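Local coordinates for competence damage-inducible protein A (Klebsiella pneumoniae subsp. pneumoniae MGH 78578, PDB 5V01) that is of unknown function but belongs to the CinA family, some members of which deamidate nicotinamide mononucleotide, at residues V62-S66 against D67-R71; S88-C91 against V92-M95; Q51-T54 against A55-Y58. All coordinates share one frame; numbering follows the deposited sequence.

From the N terminus the three contacts follow in series, each between adjoining segments, and none nests in or crosses another. Contact 3 (51-58) closes the loop between helix 43-50 and strand 58-64. That strand, outermost in the sheet of this chain, runs on to contact 1 (62-71), where the chain turns into helix 67-74. Contact 2 (88-95) forms the first turns of helix 89-103. Contacts 1 and 2 pack together: Lys-70 CE lies 3.8 Å from Met-95 SD, and Thr-64 also meets Met-95. The centres of contacts 1 and 3 are about 25 Å apart, yet both reach the second subunit; contacts 2 and 3 lie on opposite sides of the chain's centre.

Contact 1: V62-S66 against D67-R71; sequences VVTFS and DEAKR
Lys-70 starts with CG anti to its own carbonyl carbon (chi1 -70°), runs extended to CE, and then bends at the last torsion (chi4 74°), which turns NZ back to Thr-64 O at 2.9 Å. NZ comes in tilted from the plane of that carbonyl; a weaker bond of 3.5 Å joins Lys-70 NZ to Ser-66 O. On the way the Lys-70 chain passes obliquely across Thr-64, its CG 3.5 Å from Thr-64 OG1. Ser-66 is the N-cap of helix 67-74, where strand 58-64 gives way to the helix after a short bend. Ser-66 OG accepts from Ala-69 N at 2.9 Å in a nearly straight capping bond, while Ser-66 O receives Lys-70 N at 3.1 Å, the first i to i+4 bond of the helix. The hydroxyl and carbonyl of Ser-66 are both held by the first turn, and the hydroxyl is also hydrogen-bonded to Asp-59 of the second subunit. The methyl of Ala-69 points back at the bend, with CB 3.8 Å from Thr-64 CB and 3.5 Å from Ser-66 OG. Beyond the segments, Lys-70 NZ also hydrogen-bonds Ser-38 OG. Val-62 and Val-63 pair antiparallel with a strand of the second subunit, which carries the sheet across the interface.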
ATOM      1  N   VAL A  62      -3.452  -3.415  -1.167  1.00  8.35           N
ATOM      2  CA  VAL A  62      -4.139  -2.831  -0.035  1.00  8.88           C
ATOM      3  C   VAL A  62      -3.321  -2.914   1.229  1.00  8.73           C
ATOM      4  O   VAL A  62      -2.475  -3.811   1.386  1.00  9.10           O
ATOM      5  CB  VAL A  62      -5.544  -3.429   0.205  1.00  9.35           C
ATOM      6  CG1 VAL A  62      -6.388  -3.332  -1.055  1.00 10.42           C
ATOM      7  CG2 VAL A  62      -5.477  -4.882   0.688  1.00 10.40           C
ATOM      8  N   VAL A  63      -3.590  -1.965   2.128  1.00  8.34           N
ATOM      9  CA  VAL A  63      -3.056  -1.940   3.474  1.00  8.20           C
ATOM     10  C   VAL A  63      -4.271  -1.934   4.389  1.00  8.65           C
ATOM     11  O   VAL A  63      -5.088  -1.016   4.350  1.00 10.40           O
ATOM     12  CB  VAL A  63      -2.185  -0.699   3.702  1.00  9.12           C
ATOM     13  CG1 VAL A  63      -1.658  -0.679   5.123  1.00 11.73           C
ATOM     14  CG2 VAL A  63      -1.060  -0.701   2.712  1.00 10.30           C
ATOM     15  N   THR A  64      -4.395  -2.996   5.187  1.00  9.89           N
ATOM     16  CA  THR A  64      -5.549  -3.205   6.087  1.00 10.36           C
ATOM     17  C   THR A  64      -4.966  -3.426   7.468  1.00 10.35           C
ATOM     18  O   THR A  64      -4.594  -4.546   7.817  1.00 12.05           O
ATOM     19  CB  THR A  64      -6.400  -4.406   5.638  1.00 11.37           C
ATOM     20  OG1 THR A  64      -5.579  -5.559   5.479  1.00 12.14           O
ATOM     21  CG2 THR A  64      -7.091  -4.107   4.326  1.00 12.37           C
ATOM     22  N   PHE A  65      -4.788  -2.334   8.216  1.00 10.45           N
ATOM     23  CA  PHE A  65      -3.947  -2.319   9.430  1.00 11.29           C
ATOM     24  C   PHE A  65      -4.630  -2.855  10.695  1.00 13.50           C
ATOM     25  O   PHE A  65      -3.949  -3.160  11.667  1.00 16.19           O
ATOM     26  CB  PHE A  65      -3.387  -0.899   9.628  1.00 12.39           C
ATOM     27  CG  PHE A  65      -2.134  -0.829  10.435  1.00 13.46           C
ATOM     28  CD1 PHE A  65      -0.924  -1.171   9.851  1.00 14.52           C
ATOM     29  CD2 PHE A  65      -2.146  -0.383  11.762  1.00 16.16           C
ATOM     30  CE1 PHE A  65       0.253  -1.105  10.574  1.00 18.33           C
ATOM     31  CE2 PHE A  65      -0.969  -0.315  12.489  1.00 18.56           C
ATOM     32  CZ  PHE A  65       0.233  -0.676  11.888  1.00 21.20           C
ATOM     33  N   SER A  66      -5.959  -2.960  10.668  1.00 13.37           N
ATOM     34  CA  SER A  66      -6.788  -3.368  11.792  1.00 13.11           C
ATOM     35  C   SER A  66      -7.617  -4.606  11.394  1.00 12.26           C
ATOM     36  O   SER A  66      -7.783  -4.908  10.213  1.00 12.52           O
ATOM     37  CB  SER A  66      -7.740  -2.254  12.183  1.00 13.05           C
ATOM     38  OG  SER A  66      -8.701  -2.087  11.149  1.00 12.57           O
ATOM     39  N   ASP A  67      -8.230  -5.236  12.392  1.00 13.78           N
ATOM     40  CA  ASP A  67      -9.138  -6.348  12.150  1.00 13.56           C
ATOM     41  C   ASP A  67     -10.328  -5.854  11.335  1.00 12.61           C
ATOM     42  O   ASP A  67     -10.765  -6.510  10.385  1.00 13.13           O
ATOM     43  CB  ASP A  67      -9.626  -6.970  13.472  1.00 14.44           C
ATOM     44  CG  ASP A  67      -8.565  -7.786  14.211  1.00 17.02           C
ATOM     45  OD1 ASP A  67      -7.405  -7.838  13.793  1.00 18.95           O
ATOM     46  OD2 ASP A  67      -8.916  -8.394  15.258  1.00 23.14           O
ATOM     47  N   GLU A  68     -10.869  -4.678  11.691  1.00 12.87           N
ATOM     48  CA  GLU A  68     -12.008  -4.151  10.970  1.00 12.84           C
ATOM     49  C   GLU A  68     -11.704  -3.875   9.494  1.00 12.13           C
ATOM     50  O   GLU A  68     -12.538  -4.140   8.621  1.00 12.38           O
ATOM     51  CB  GLU A  68     -12.542  -2.897  11.678  1.00 14.20           C
ATOM     52  CG  GLU A  68     -13.736  -2.308  10.977  1.00 15.38           C
ATOM     53  CD  GLU A  68     -14.319  -1.107  11.690  1.00 17.87           C
ATOM     54  OE1 GLU A  68     -13.791  -0.644  12.721  1.00 19.36           O
ATOM     55  OE2 GLU A  68     -15.346  -0.610  11.188  1.00 19.55           O
ATOM     56  N   ALA A  69     -10.502  -3.349   9.211  1.00 11.18           N
ATOM     57  CA  ALA A  69     -10.130  -3.114   7.806  1.00 11.14           C
ATOM     58  C   ALA A  69     -10.040  -4.438   7.033  1.00 10.80           C
ATOM     59  O   ALA A  69     -10.403  -4.504   5.857  1.00 11.29           O
ATOM     60  CB  ALA A  69      -8.839  -2.327   7.704  1.00 11.78           C
ATOM     61  N   LYS A  70      -9.532  -5.485   7.704  1.00 10.69           N
ATOM     62  CA  LYS A  70      -9.468  -6.788   7.068  1.00 10.79           C
ATOM     63  C   LYS A  70     -10.882  -7.340   6.719  1.00 10.86           C
ATOM     64  O   LYS A  70     -11.091  -7.897   5.618  1.00 12.88           O
ATOM     65  CB  LYS A  70      -8.678  -7.757   7.950  1.00 11.41           C
ATOM     66  CG  LYS A  70      -7.182  -7.416   8.009  1.00 11.55           C
ATOM     67  CD  LYS A  70      -6.421  -8.301   8.993  1.00 13.06           C
ATOM     68  CE  LYS A  70      -4.974  -7.894   9.072  1.00 14.01           C
ATOM     69  NZ  LYS A  70      -4.775  -6.639   9.832  1.00 13.93           N
ATOM     70  N   ARG A  71     -11.828  -7.155   7.642  1.00 12.11           N
ATOM     71  CA  ARG A  71     -13.226  -7.583   7.400  1.00 13.09           C
ATOM     72  C   ARG A  71     -13.814  -6.759   6.243  1.00 12.92           C
ATOM     73  O   ARG A  71     -14.391  -7.284   5.297  1.00 15.87           O
ATOM     74  CB  ARG A  71     -14.083  -7.438   8.678  1.00 13.91           C
ATOM     75  CG  ARG A  71     -13.596  -8.300   9.848  1.00 15.32           C
ATOM     76  CD  ARG A  71     -14.632  -8.427  10.942  1.00 15.89           C
ATOM     77  NE  ARG A  71     -15.065  -7.128  11.439  1.00 16.73           N
ATOM     78  CZ  ARG A  71     -14.551  -6.456  12.465  1.00 16.23           C
ATOM     79  NH1 ARG A  71     -13.538  -6.926  13.190  1.00 18.25           N
ATOM     80  NH2 ARG A  71     -15.049  -5.238  12.746  1.00 18.66           N
TER

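Contact 2: S88-C91 against V92-M95; sequences SEAC and VQEM
Residues 88-95 are the N-cap and opening turns of helix 89-103. Ser-88 caps it: its OG accepts from Cys-91 N at 3.1 Å and is also bonded to Ser-85 O, while Ser-88 O receives Val-92 N. The regular i to i+4 pattern continues through Gln-93 N to Glu-89 O, Glu-94 N to Ala-90 O and Met-95 N to Cys-91 O. One turn apart, Cys-91 and Met-95 meet sulfur to sulfur, SG 3.7 Å from SD. Cys-91 SG stands anti to the backbone N (chi1 -178°), whereas Met-95 has CG anti to its own carbonyl carbon (chi1 -73°) and an extended second torsion, which together carry SD to Cys-91 SG; the Met-95 CG also rests 3.3 Å from Cys-91 O. Val-92 sets CG2 back against the first turn, 3.4 Å from both Ser-88 O and Glu-89 O. Also one turn apart, the Glu-89 carboxylate and the Gln-93 amide are stacked with their planes only 11° apart; Gln-93 NE2 lies 3.9 Å from Glu-89 CG. A water donates to Gln-93 OE1 at 2.9 Å and, weakly, to Ala-90 O, tying the amide back to the helix. Further polar ends are taken up elsewhere: Glu-89 by Thr-141, Glu-94 by Thr-80 and Arg-77 N. The result is a serine N-capped helix that packs Val-92 and Met-95 on the central sheet and Cys-91 on helix 78-84, as in layered alpha/beta folds.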
ATOM      1  N   SER A  88      -1.958 -14.939  11.987  1.00 14.79           N
ATOM      2  CA  SER A  88      -2.266 -16.359  11.935  1.00 16.03           C
ATOM      3  C   SER A  88      -2.268 -16.844  10.504  1.00 16.30           C
ATOM      4  O   SER A  88      -2.456 -16.075   9.543  1.00 16.84           O
ATOM      5  CB  SER A  88      -3.641 -16.639  12.565  1.00 17.31           C
ATOM      6  OG  SER A  88      -4.704 -16.075  11.785  1.00 17.74           O
ATOM      7  N   GLU A  89      -2.052 -18.141  10.365  1.00 16.45           N
ATOM      8  CA  GLU A  89      -2.222 -18.807   9.085  1.00 16.30           C
ATOM      9  C   GLU A  89      -3.610 -18.559   8.473  1.00 17.45           C
ATOM     10  O   GLU A  89      -3.723 -18.227   7.301  1.00 16.81           O
ATOM     11  CB  GLU A  89      -1.983 -20.310   9.236  1.00 18.08           C
ATOM     12  CG  GLU A  89      -1.976 -21.028   7.904  1.00 21.43           C
ATOM     13  CD  GLU A  89      -1.669 -22.504   7.992  1.00 24.83           C
ATOM     14  OE1 GLU A  89      -2.188 -23.165   8.894  1.00 32.88           O
ATOM     15  OE2 GLU A  89      -0.945 -23.001   7.121  1.00 30.88           O
ATOM     16  N   ALA A  90      -4.672 -18.731   9.266  1.00 16.25           N
ATOM     17  CA  ALA A  90      -6.020 -18.597   8.737  1.00 16.12           C
ATOM     18  C   ALA A  90      -6.298 -17.193   8.212  1.00 15.69           C
ATOM     19  O   ALA A  90      -6.914 -17.021   7.162  1.00 16.98           O
ATOM     20  CB  ALA A  90      -7.046 -18.977   9.788  1.00 17.37           C
ATOM     21  N   CYS A  91      -5.801 -16.190   8.922  1.00 14.34           N
ATOM     22  CA  CYS A  91      -6.006 -14.815   8.471  1.00 15.01           C
ATOM     23  C   CYS A  91      -5.273 -14.530   7.171  1.00 13.79           C
ATOM     24  O   CYS A  91      -5.873 -13.980   6.249  1.00 14.24           O
ATOM     25  CB  CYS A  91      -5.570 -13.825   9.511  1.00 16.08           C
ATOM     26  SG  CYS A  91      -5.863 -12.110   8.976  1.00 17.30           S
ATOM     27  N   VAL A  92      -3.995 -14.897   7.076  1.00 13.81           N
ATOM     28  CA  VAL A  92      -3.275 -14.612   5.827  1.00 13.72           C
ATOM     29  C   VAL A  92      -3.871 -15.393   4.652  1.00 13.56           C
ATOM     30  O   VAL A  92      -3.901 -14.902   3.527  1.00 13.83           O
ATOM     31  CB  VAL A  92      -1.722 -14.755   5.903  1.00 14.15           C
ATOM     32  CG1 VAL A  92      -1.126 -13.649   6.756  1.00 16.58           C
ATOM     33  CG2 VAL A  92      -1.259 -16.146   6.318  1.00 14.86           C
ATOM     34  N   GLN A  93      -4.363 -16.620   4.904  1.00 13.74           N
ATOM     35  CA  GLN A  93      -5.095 -17.337   3.840  1.00 15.59           C
ATOM     36  C   GLN A  93      -6.282 -16.513   3.347  1.00 13.33           C
ATOM     37  O   GLN A  93      -6.446 -16.306   2.143  1.00 14.88           O
ATOM     38  CB  GLN A  93      -5.585 -18.706   4.311  1.00 16.71           C
ATOM     39  CG  GLN A  93      -4.484 -19.713   4.477  1.00 19.49           C
ATOM     40  CD  GLN A  93      -4.908 -20.963   5.210  1.00 23.72           C
ATOM     41  OE1 GLN A  93      -5.806 -20.938   6.057  1.00 28.23           O
ATOM     42  NE2 GLN A  93      -4.257 -22.063   4.892  1.00 26.75           N
ATOM     43  N   GLU A  94      -7.110 -16.042   4.279  1.00 13.87           N
ATOM     44  CA  GLU A  94      -8.299 -15.296   3.887  1.00 13.72           C
ATOM     45  C   GLU A  94      -7.957 -13.936   3.267  1.00 14.06           C
ATOM     46  O   GLU A  94      -8.621 -13.497   2.321  1.00 14.22           O
ATOM     47  CB  GLU A  94      -9.266 -15.148   5.059  1.00 14.56           C
ATOM     48  CG  GLU A  94      -9.904 -16.480   5.458  1.00 16.57           C
ATOM     49  CD  GLU A  94     -10.929 -16.351   6.556  1.00 18.20           C
ATOM     50  OE1 GLU A  94     -11.374 -15.246   6.824  1.00 24.37           O
ATOM     51  OE2 GLU A  94     -11.329 -17.368   7.156  1.00 20.30           O
ATOM     52  N   MET A  95      -6.918 -13.278   3.788  1.00 12.54           N
ATOM     53  CA  MET A  95      -6.453 -12.011   3.175  1.00 11.78           C
ATOM     54  C   MET A  95      -6.041 -12.242   1.724  1.00 12.42           C
ATOM     55  O   MET A  95      -6.406 -11.462   0.835  1.00 12.70           O
ATOM     56  CB  MET A  95      -5.261 -11.430   3.941  1.00 12.14           C
ATOM     57  CG  MET A  95      -5.597 -10.822   5.266  1.00 12.22           C
ATOM     58  SD  MET A  95      -4.167 -10.285   6.215  1.00 13.17           S
ATOM     59  CE  MET A  95      -3.613  -8.888   5.260  1.00 13.32           C
TER
HETATM   60  O   HOH W   1      -8.447 -19.910   6.458  1.00 61.90           O

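Contact 3: Q51-T54 against A55-Y58; sequences QADT and AAFY
Thr-54 O accepts from two successive amides of segment 55-58, one of them weakly. Phe-57 N reaches it at 2.9 Å in a nearly straight bond (166°), although the donor sits above the carbonyl plane. Tyr-58 N also lies 2.9 Å from Thr-54 O, but the bond is bent (130°) and weak. One residue earlier, Asp-53 O accepts from Ala-56 N at 2.9 Å, again with the donor raised out of the carbonyl plane, so the chain coils tightly through residues 53-58. Before this coil, Gln-51 to Thr-54 make a type I beta turn closed by a long, weak bond from Thr-54 N to Gln-51 O. The hydroxyl of Thr-54 points back toward the end of helix 43-50: OG1 is 2.6 Å from Gln-51 O and is hydrogen-bonded to Leu-48 O. Phe-57 sets its ring over the turn, CG lying between backbone N and carbonyl carbon (chi1 65°). One ring face receives Thr-54 O, 3.6 Å above the plane and offset toward the rim. The Gln-51 side chain, bent at its second torsion, crosses the Phe-57 side chain at about a right angle, with Gln-51 CG 3.7 Å from Phe-57 CZ. Asp-53 OD2 approaches the methyl of Ala-56 at 3.2 Å. Tyr-58 puts CD1 3.9 Å from Thr-54 CG2, and its OH is satisfied by Thr-35. Ala-55 O is taken by Arg-32, and Thr-54 also packs on Phe-65 of the second subunit. This is the helix-to-strand connection of a beta-alpha-beta crossover: strand 33-37, helix 43-50, then the parallel neighbouring strand 58-64.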
ATOM      1  N   GLN A  51       9.754  -0.627  -8.876  1.00 16.77           N
ATOM      2  CA  GLN A  51      10.214  -1.369 -10.064  1.00 19.40           C
ATOM      3  C   GLN A  51       9.695  -0.717 -11.364  1.00 21.75           C
ATOM      4  O   GLN A  51       8.541  -0.330 -11.421  1.00 26.55           O
ATOM      5  CB  GLN A  51       9.649  -2.797  -9.936  1.00 22.14           C
ATOM      6  CG  GLN A  51      10.034  -3.810 -10.966  1.00 21.18           C
ATOM      7  CD  GLN A  51      11.514  -3.903 -11.179  1.00 19.64           C
ATOM      8  OE1 GLN A  51      12.306  -3.918 -10.223  1.00 20.04           O
ATOM      9  NE2 GLN A  51      11.908  -3.929 -12.449  1.00 23.68           N
ATOM     10  N   ALA A  52      10.531  -0.600 -12.391  1.00 27.21           N
ATOM     11  CA  ALA A  52      10.283   0.311 -13.546  1.00 31.28           C
ATOM     12  C   ALA A  52       9.051   0.078 -14.440  1.00 34.65           C
ATOM     13  O   ALA A  52       8.506   1.026 -15.052  1.00 38.94           O
ATOM     14  CB  ALA A  52      11.505   0.319 -14.443  1.00 31.06           C
ATOM     15  N   ASP A  53       8.634  -1.166 -14.559  1.00 27.75           N
ATOM     16  CA  ASP A  53       7.565  -1.502 -15.496  1.00 25.05           C
ATOM     17  C   ASP A  53       6.401  -2.094 -14.704  1.00 19.64           C
ATOM     18  O   ASP A  53       5.787  -3.076 -15.114  1.00 19.29           O
ATOM     19  CB  ASP A  53       8.101  -2.492 -16.524  1.00 31.60           C
ATOM     20  CG  ASP A  53       7.207  -2.635 -17.762  1.00 38.11           C
ATOM     21  OD1 ASP A  53       6.419  -1.719 -18.109  1.00 45.38           O
ATOM     22  OD2 ASP A  53       7.320  -3.698 -18.408  1.00 45.15           O
ATOM     23  N   THR A  54       6.117  -1.479 -13.556  1.00 17.72           N
ATOM     24  CA  THR A  54       5.092  -1.971 -12.630  1.00 15.03           C
ATOM     25  C   THR A  54       3.789  -2.396 -13.306  1.00 15.51           C
ATOM     26  O   THR A  54       3.277  -3.474 -13.071  1.00 16.64           O
ATOM     27  CB  THR A  54       4.760  -0.892 -11.604  1.00 15.48           C
ATOM     28  OG1 THR A  54       5.945  -0.493 -10.940  1.00 17.29           O
ATOM     29  CG2 THR A  54       3.779  -1.410 -10.573  1.00 15.95           C
ATOM     30  N   ALA A  55       3.276  -1.545 -14.183  1.00 18.13           N
ATOM     31  CA  ALA A  55       1.963  -1.772 -14.773  1.00 21.06           C
ATOM     32  C   ALA A  55       1.899  -3.042 -15.617  1.00 19.49           C
ATOM     33  O   ALA A  55       0.822  -3.560 -15.857  1.00 20.42           O
ATOM     34  CB  ALA A  55       1.562  -0.579 -15.608  1.00 28.15           C
ATOM     35  N   ALA A  56       3.056  -3.533 -16.062  1.00 17.63           N
ATOM     36  CA  ALA A  56       3.127  -4.773 -16.826  1.00 17.04           C
ATOM     37  C   ALA A  56       2.848  -6.025 -15.985  1.00 15.76           C
ATOM     38  O   ALA A  56       2.629  -7.112 -16.552  1.00 18.43           O
ATOM     39  CB  ALA A  56       4.483  -4.893 -17.504  1.00 18.15           C
ATOM     40  N   PHE A  57       2.877  -5.895 -14.655  1.00 13.93           N
ATOM     41  CA  PHE A  57       2.657  -7.065 -13.782  1.00 14.44           C
ATOM     42  C   PHE A  57       1.883  -6.837 -12.491  1.00 13.00           C
ATOM     43  O   PHE A  57       1.616  -7.784 -11.770  1.00 13.73           O
ATOM     44  CB  PHE A  57       3.994  -7.739 -13.436  1.00 14.88           C
ATOM     45  CG  PHE A  57       4.909  -6.877 -12.623  1.00 14.34           C
ATOM     46  CD1 PHE A  57       4.846  -6.872 -11.238  1.00 13.42           C
ATOM     47  CD2 PHE A  57       5.791  -6.006 -13.252  1.00 14.86           C
ATOM     48  CE1 PHE A  57       5.690  -6.044 -10.505  1.00 15.08           C
ATOM     49  CE2 PHE A  57       6.629  -5.198 -12.527  1.00 16.56           C
ATOM     50  CZ  PHE A  57       6.560  -5.191 -11.152  1.00 16.59           C
ATOM     51  N   TYR A  58       1.531  -5.594 -12.174  1.00 14.34           N
ATOM     52  CA  TYR A  58       0.949  -5.265 -10.858  1.00 13.67           C
ATOM     53  C   TYR A  58       0.102  -4.037 -10.981  1.00 14.74           C
ATOM     54  O   TYR A  58       0.511  -3.046 -11.609  1.00 17.66           O
ATOM     55  CB  TYR A  58       2.079  -4.966  -9.866  1.00 14.26           C
ATOM     56  CG  TYR A  58       1.645  -4.586  -8.451  1.00 12.57           C
ATOM     57  CD1 TYR A  58       1.445  -3.269  -8.085  1.00 13.22           C
ATOM     58  CD2 TYR A  58       1.481  -5.551  -7.489  1.00 13.43           C
ATOM     59  CE1 TYR A  58       1.067  -2.936  -6.796  1.00 13.44           C
ATOM     60  CE2 TYR A  58       1.119  -5.244  -6.212  1.00 13.40           C
ATOM     61  CZ  TYR A  58       0.901  -3.933  -5.853  1.00 12.10           C
ATOM     62  OH  TYR A  58       0.570  -3.621  -4.556  1.00 11.99           O
TER